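Local atomic coordinates of molybdopterin converting factor, subunit 1 (Pyrococcus furiosus, PDB entry 1VJK), a protein that probably serves as the small, ubiquitin-like MoaD-type subunit of molybdopterin synthase, carrying sulfur on its C-terminus for molybdenum cofactor biosynthesis. Residues 14-24 / 46-56. Residues are numbered along the deposited sequence; the frame is centred on the assembly and turned at random.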
loop_
_atom_site.group_PDB
_atom_site.type_symbol
_atom_site.label_atom_id
_atom_site.label_comp_id
_atom_site.label_asym_id
_atom_site.label_seq_id
_atom_site.Cartn_x
_atom_site.Cartn_y
_atom_site.Cartn_z
ATOM N N VAL A 14 3.496 5.749 -3.215
ATOM C CA VAL A 14 2.199 5.112 -3.053
ATOM C C VAL A 14 1.161 5.832 -3.877
ATOM O O VAL A 14 1.042 7.053 -3.761
ATOM C CB VAL A 14 1.757 5.059 -1.567
ATOM C CG1 VAL A 14 0.395 4.388 -1.418
ATOM C CG2 VAL A 14 2.822 4.351 -0.717
ATOM N N LYS A 15 0.437 5.093 -4.727
ATOM C CA LYS A 15 -0.628 5.673 -5.550
ATOM C C LYS A 15 -1.943 5.103 -5.069
ATOM O O LYS A 15 -2.146 3.875 -5.082
ATOM C CB LYS A 15 -0.416 5.379 -7.046
ATOM C CG LYS A 15 0.873 5.947 -7.654
ATOM C CD LYS A 15 0.962 5.603 -9.135
ATOM C CE LYS A 15 2.097 6.350 -9.820
ATOM N N TYR A 16 -2.836 5.979 -4.638
ATOM C CA TYR A 16 -4.174 5.577 -4.201
ATOM C C TYR A 16 -5.152 5.697 -5.333
ATOM O O TYR A 16 -5.053 6.613 -6.169
ATOM C CB TYR A 16 -4.621 6.496 -3.051
ATOM C CG TYR A 16 -3.713 6.436 -1.852
ATOM C CD1 TYR A 16 -3.804 5.382 -0.938
ATOM C CD2 TYR A 16 -2.787 7.430 -1.617
ATOM C CE1 TYR A 16 -2.976 5.301 0.168
ATOM C CE2 TYR A 16 -1.947 7.385 -0.490
ATOM C CZ TYR A 16 -2.058 6.299 0.395
ATOM O OH TYR A 16 -1.211 6.234 1.501
ATOM N N PHE A 17 -6.133 4.786 -5.334
ATOM C CA PHE A 17 -7.143 4.757 -6.372
ATOM C C PHE A 17 -8.541 4.816 -5.820
ATOM O O PHE A 17 -8.813 4.327 -4.726
ATOM C CB PHE A 17 -6.992 3.469 -7.205
ATOM C CG PHE A 17 -5.738 3.428 -8.019
ATOM C CD1 PHE A 17 -5.756 3.843 -9.352
ATOM C CD2 PHE A 17 -4.538 2.972 -7.460
ATOM C CE1 PHE A 17 -4.594 3.805 -10.125
ATOM C CE2 PHE A 17 -3.368 2.943 -8.210
ATOM C CZ PHE A 17 -3.397 3.354 -9.553
ATOM N N ALA A 18 -9.442 5.388 -6.617
ATOM C CA ALA A 18 -10.872 5.379 -6.321
ATOM C C ALA A 18 -11.132 5.923 -4.908
ATOM O O ALA A 18 -10.598 6.986 -4.564
ATOM C CB ALA A 18 -11.469 3.990 -6.537
ATOM N N ARG A 19 -11.931 5.231 -4.087
ATOM C CA ARG A 19 -12.319 5.861 -2.809
ATOM C C ARG A 19 -11.151 6.030 -1.865
ATOM O O ARG A 19 -11.211 6.842 -0.946
ATOM C CB ARG A 19 -13.478 5.128 -2.132
ATOM C CG ARG A 19 -13.143 3.803 -1.515
ATOM C CD ARG A 19 -14.398 3.150 -0.986
ATOM N NE ARG A 19 -14.136 1.823 -0.462
ATOM C CZ ARG A 19 -13.802 1.567 0.811
ATOM N NH1 ARG A 19 -13.703 2.550 1.714
ATOM N NH2 ARG A 19 -13.564 0.285 1.164
ATOM N N PHE A 20 -10.065 5.296 -2.100
ATOM C CA PHE A 20 -8.889 5.394 -1.216
ATOM C C PHE A 20 -8.153 6.702 -1.384
ATOM O O PHE A 20 -7.398 7.092 -0.491
ATOM C CB PHE A 20 -8.009 4.144 -1.375
ATOM C CG PHE A 20 -8.756 2.903 -1.061
ATOM C CD1 PHE A 20 -9.354 2.747 0.178
ATOM C CD2 PHE A 20 -8.956 1.907 -2.022
ATOM C CE1 PHE A 20 -10.127 1.639 0.486
ATOM C CE2 PHE A 20 -9.728 0.780 -1.710
ATOM C CZ PHE A 20 -10.308 0.643 -0.449
ATOM N N ARG A 21 -8.407 7.403 -2.486
ATOM C CA ARG A 21 -7.916 8.776 -2.637
ATOM C C ARG A 21 -8.558 9.684 -1.602
ATOM O O ARG A 21 -7.897 10.610 -1.109
ATOM C CB ARG A 21 -8.222 9.305 -4.044
ATOM C CG ARG A 21 -7.433 8.591 -5.104
ATOM C CD ARG A 21 -7.795 8.988 -6.519
ATOM N NE ARG A 21 -6.710 8.646 -7.442
ATOM C CZ ARG A 21 -6.625 9.067 -8.701
ATOM N NH1 ARG A 21 -7.559 9.866 -9.214
ATOM N NH2 ARG A 21 -5.584 8.701 -9.442
ATOM N N GLN A 22 -9.845 9.471 -1.289
ATOM C CA GLN A 22 -10.476 10.251 -0.244
ATOM C C GLN A 22 -10.037 9.857 1.119
ATOM O O GLN A 22 -9.874 10.724 1.963
ATOM C CB GLN A 22 -12.003 10.197 -0.298
ATOM C CG GLN A 22 -12.632 11.087 -1.345
ATOM C CD GLN A 22 -12.212 10.718 -2.732
ATOM O OE1 GLN A 22 -12.553 9.629 -3.228
ATOM N NE2 GLN A 22 -11.449 11.601 -3.379
ATOM N N LEU A 23 -9.847 8.557 1.364
ATOM C CA LEU A 23 -9.375 8.138 2.685
ATOM C C LEU A 23 -7.970 8.650 2.982
ATOM O O LEU A 23 -7.672 9.022 4.116
ATOM C CB LEU A 23 -9.380 6.612 2.801
ATOM C CG LEU A 23 -10.711 5.874 2.768
ATOM C CD1 LEU A 23 -10.483 4.462 3.360
ATOM C CD2 LEU A 23 -11.857 6.609 3.478
ATOM N N ALA A 24 -7.088 8.629 1.975
ATOM C CA ALA A 24 -5.731 9.122 2.169
ATOM C C ALA A 24 -5.656 10.643 2.146
ATOM O O ALA A 24 -4.697 11.229 2.667
ATOM C CB ALA A 24 -4.756 8.537 1.113
ATOM N N ILE A 46 0.693 3.010 6.216
ATOM C CA ILE A 46 -0.474 3.678 5.625
ATOM C C ILE A 46 -1.565 3.849 6.683
ATOM O O ILE A 46 -2.146 4.947 6.816
ATOM C CB ILE A 46 -0.972 2.894 4.401
ATOM C CG1 ILE A 46 0.041 3.073 3.259
ATOM C CG2 ILE A 46 -2.342 3.367 3.990
ATOM C CD1 ILE A 46 -0.148 2.114 2.123
ATOM N N LYS A 47 -1.798 2.791 7.455
ATOM C CA LYS A 47 -2.794 2.829 8.532
ATOM C C LYS A 47 -2.429 3.835 9.633
ATOM O O LYS A 47 -3.331 4.484 10.213
ATOM C CB LYS A 47 -2.988 1.437 9.123
ATOM C CG LYS A 47 -3.569 0.468 8.160
ATOM C CD LYS A 47 -3.634 -0.922 8.820
ATOM C CE LYS A 47 -4.202 -1.947 7.897
ATOM N NZ LYS A 47 -3.911 -3.299 8.494
ATOM N N LYS A 48 -1.137 3.976 9.916
ATOM C CA LYS A 48 -0.673 4.922 10.916
ATOM C C LYS A 48 -0.862 6.360 10.441
ATOM O O LYS A 48 -1.215 7.241 11.238
ATOM C CB LYS A 48 0.802 4.658 11.230
ATOM C CG LYS A 48 1.389 5.575 12.290
ATOM C CD LYS A 48 2.834 5.188 12.618
ATOM C CE LYS A 48 3.368 6.065 13.733
ATOM N NZ LYS A 48 3.557 7.476 13.256
ATOM N N ARG A 49 -0.612 6.624 9.160
ATOM C CA ARG A 49 -0.744 7.971 8.632
ATOM C C ARG A 49 -2.197 8.371 8.423
ATOM O O ARG A 49 -2.553 9.546 8.494
ATOM C CB ARG A 49 -0.029 8.069 7.294
ATOM C CG ARG A 49 1.437 8.010 7.415
ATOM C CD ARG A 49 2.102 8.272 6.106
ATOM N NE ARG A 49 3.566 8.243 6.250
ATOM C CZ ARG A 49 4.414 8.932 5.484
ATOM N NH1 ARG A 49 3.973 9.684 4.480
ATOM N NH2 ARG A 49 5.702 8.807 5.711
ATOM N N HIS A 50 -3.014 7.387 8.079
ATOM C CA HIS A 50 -4.386 7.635 7.654
ATOM C C HIS A 50 -5.296 6.668 8.365
ATOM O O HIS A 50 -5.575 5.554 7.855
ATOM C CB HIS A 50 -4.518 7.445 6.134
ATOM C CG HIS A 50 -3.497 8.196 5.349
ATOM N ND1 HIS A 50 -3.369 9.576 5.390
ATOM C CD2 HIS A 50 -2.528 7.752 4.520
ATOM C CE1 HIS A 50 -2.371 9.938 4.597
ATOM N NE2 HIS A 50 -1.857 8.854 4.049
ATOM N N GLU A 51 -5.788 7.092 9.528
ATOM C CA GLU A 51 -6.495 6.182 10.431
ATOM C C GLU A 51 -7.735 5.539 9.824
ATOM O O GLU A 51 -8.139 4.471 10.275
ATOM C CB GLU A 51 -6.844 6.872 11.744
ATOM C CG GLU A 51 -7.805 8.036 11.621
ATOM C CD GLU A 51 -7.995 8.768 12.931
ATOM O OE1 GLU A 51 -7.489 8.275 13.957
ATOM O OE2 GLU A 51 -8.653 9.834 12.922
ATOM N N LYS A 52 -8.319 6.160 8.802
ATOM C CA LYS A 52 -9.514 5.561 8.164
ATOM C C LYS A 52 -9.188 4.230 7.487
ATOM O O LYS A 52 -10.096 3.425 7.234
ATOM C CB LYS A 52 -10.176 6.529 7.187
ATOM C CG LYS A 52 -10.755 7.756 7.873
ATOM C CD LYS A 52 -11.587 8.592 6.920
ATOM C CE LYS A 52 -10.819 9.826 6.425
ATOM N NZ LYS A 52 -11.737 10.949 5.987
ATOM N N PHE A 53 -7.901 3.959 7.215
ATOM C CA PHE A 53 -7.516 2.667 6.649
ATOM C C PHE A 53 -7.447 1.537 7.676
ATOM O O PHE A 53 -7.339 0.362 7.300
ATOM C CB PHE A 53 -6.143 2.747 5.952
ATOM C CG PHE A 53 -6.170 3.380 4.595
ATOM C CD1 PHE A 53 -6.385 2.600 3.462
ATOM C CD2 PHE A 53 -5.948 4.723 4.440
ATOM C CE1 PHE A 53 -6.394 3.186 2.192
ATOM C CE2 PHE A 53 -5.950 5.316 3.187
ATOM C CZ PHE A 53 -6.172 4.536 2.053
ATOM N N LYS A 54 -7.481 1.867 8.963
ATOM C CA LYS A 54 -7.370 0.819 9.988
ATOM C C LYS A 54 -8.509 -0.192 9.865
ATOM O O LYS A 54 -8.303 -1.387 10.120
ATOM C CB LYS A 54 -7.345 1.429 11.396
ATOM C CG LYS A 54 -6.059 2.177 11.701
ATOM C CD LYS A 54 -5.993 2.638 13.147
ATOM C CE LYS A 54 -4.530 2.674 13.611
ATOM N N GLU A 55 -9.678 0.297 9.448
ATOM C CA GLU A 55 -10.928 -0.472 9.374
ATOM C C GLU A 55 -11.079 -1.187 8.013
ATOM O O GLU A 55 -12.040 -1.955 7.801
ATOM C CB GLU A 55 -12.119 0.477 9.608
ATOM C CG GLU A 55 -12.213 1.145 10.997
ATOM C CD GLU A 55 -10.987 1.980 11.424
ATOM O OE1 GLU A 55 -10.480 2.855 10.630
ATOM O OE2 GLU A 55 -10.529 1.769 12.586
ATOM N N GLU A 56 -10.138 -0.948 7.104
ATOM C CA GLU A 56 -10.175 -1.532 5.770
ATOM C C GLU A 56 -9.342 -2.803 5.744
ATOM O O GLU A 56 -8.197 -2.825 6.200
ATOM C CB GLU A 56 -9.641 -0.538 4.727
ATOM C CG GLU A 56 -10.380 0.790 4.721
ATOM C CD GLU A 56 -11.748 0.704 4.069
ATOM O OE1 GLU A 56 -12.032 -0.314 3.421
ATOM O OE2 GLU A 56 -12.561 1.654 4.232
HETATM O O HOH W 1 -7.498 8.670 7.382
#
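V14, near the end of strand 10-16, meets I46 of helix 39-49 through methyls, CG1 to CD1 at 4.2 Å. Two residues on, the Y16 ring slopes across F53, planes 38° apart, with CE1 3.8 Å from F53 CZ; I46 CG2 comes up at its edge, while A24 CB over the centre of one face and V14 CG1 on the other hold the ring. The Y16 hydroxyl lies at the edge of the H50 imidazole, and E29 of the neighbouring strand 28-33 ties the two together: its OE2 hydrogen-bonds both Y16 OH and H50 NE2, which ties down the hydroxyl and probably helps set the turn of the imidazole.

R19 reaches E56 end-on in a two-pronged salt bridge, NH1 to OE2 at 2.9 Å and NH2 to OE1 at 2.8 Å. Both nitrogens approach from above the carboxylate plane, which is turned 54° from the guanidinium. The extended R19 chain lays one face of that group over F20 CE1. D67 brings a second carboxylate close to E56, so the arginine probably offsets a local excess of negative charge. F20 itself slants against F53, CD1 to CE1 at 3.6 Å.

L23 drops CB onto F53 CE2 and spreads its branches, CD1 against E56 OE2 and CG, CD2 against the aliphatic part of K52. One water bridges the backbones, donating to L23 O and accepting from K52 N. A24, in helix 19-24, sets its CA over the H50 ring, 4.0 Å from the ring's centroid, a CH-pi contact only 9° off the normal. Y16, F20 and F53 form an aromatic cluster, with L23 and A24 packed against F53; it joins the short helix after the first strand to the end of helix 39-49 and the 3-10 turn after it, on the helical side of the ubiquitin-like beta-grasp fold of the ThiS/MoaD family.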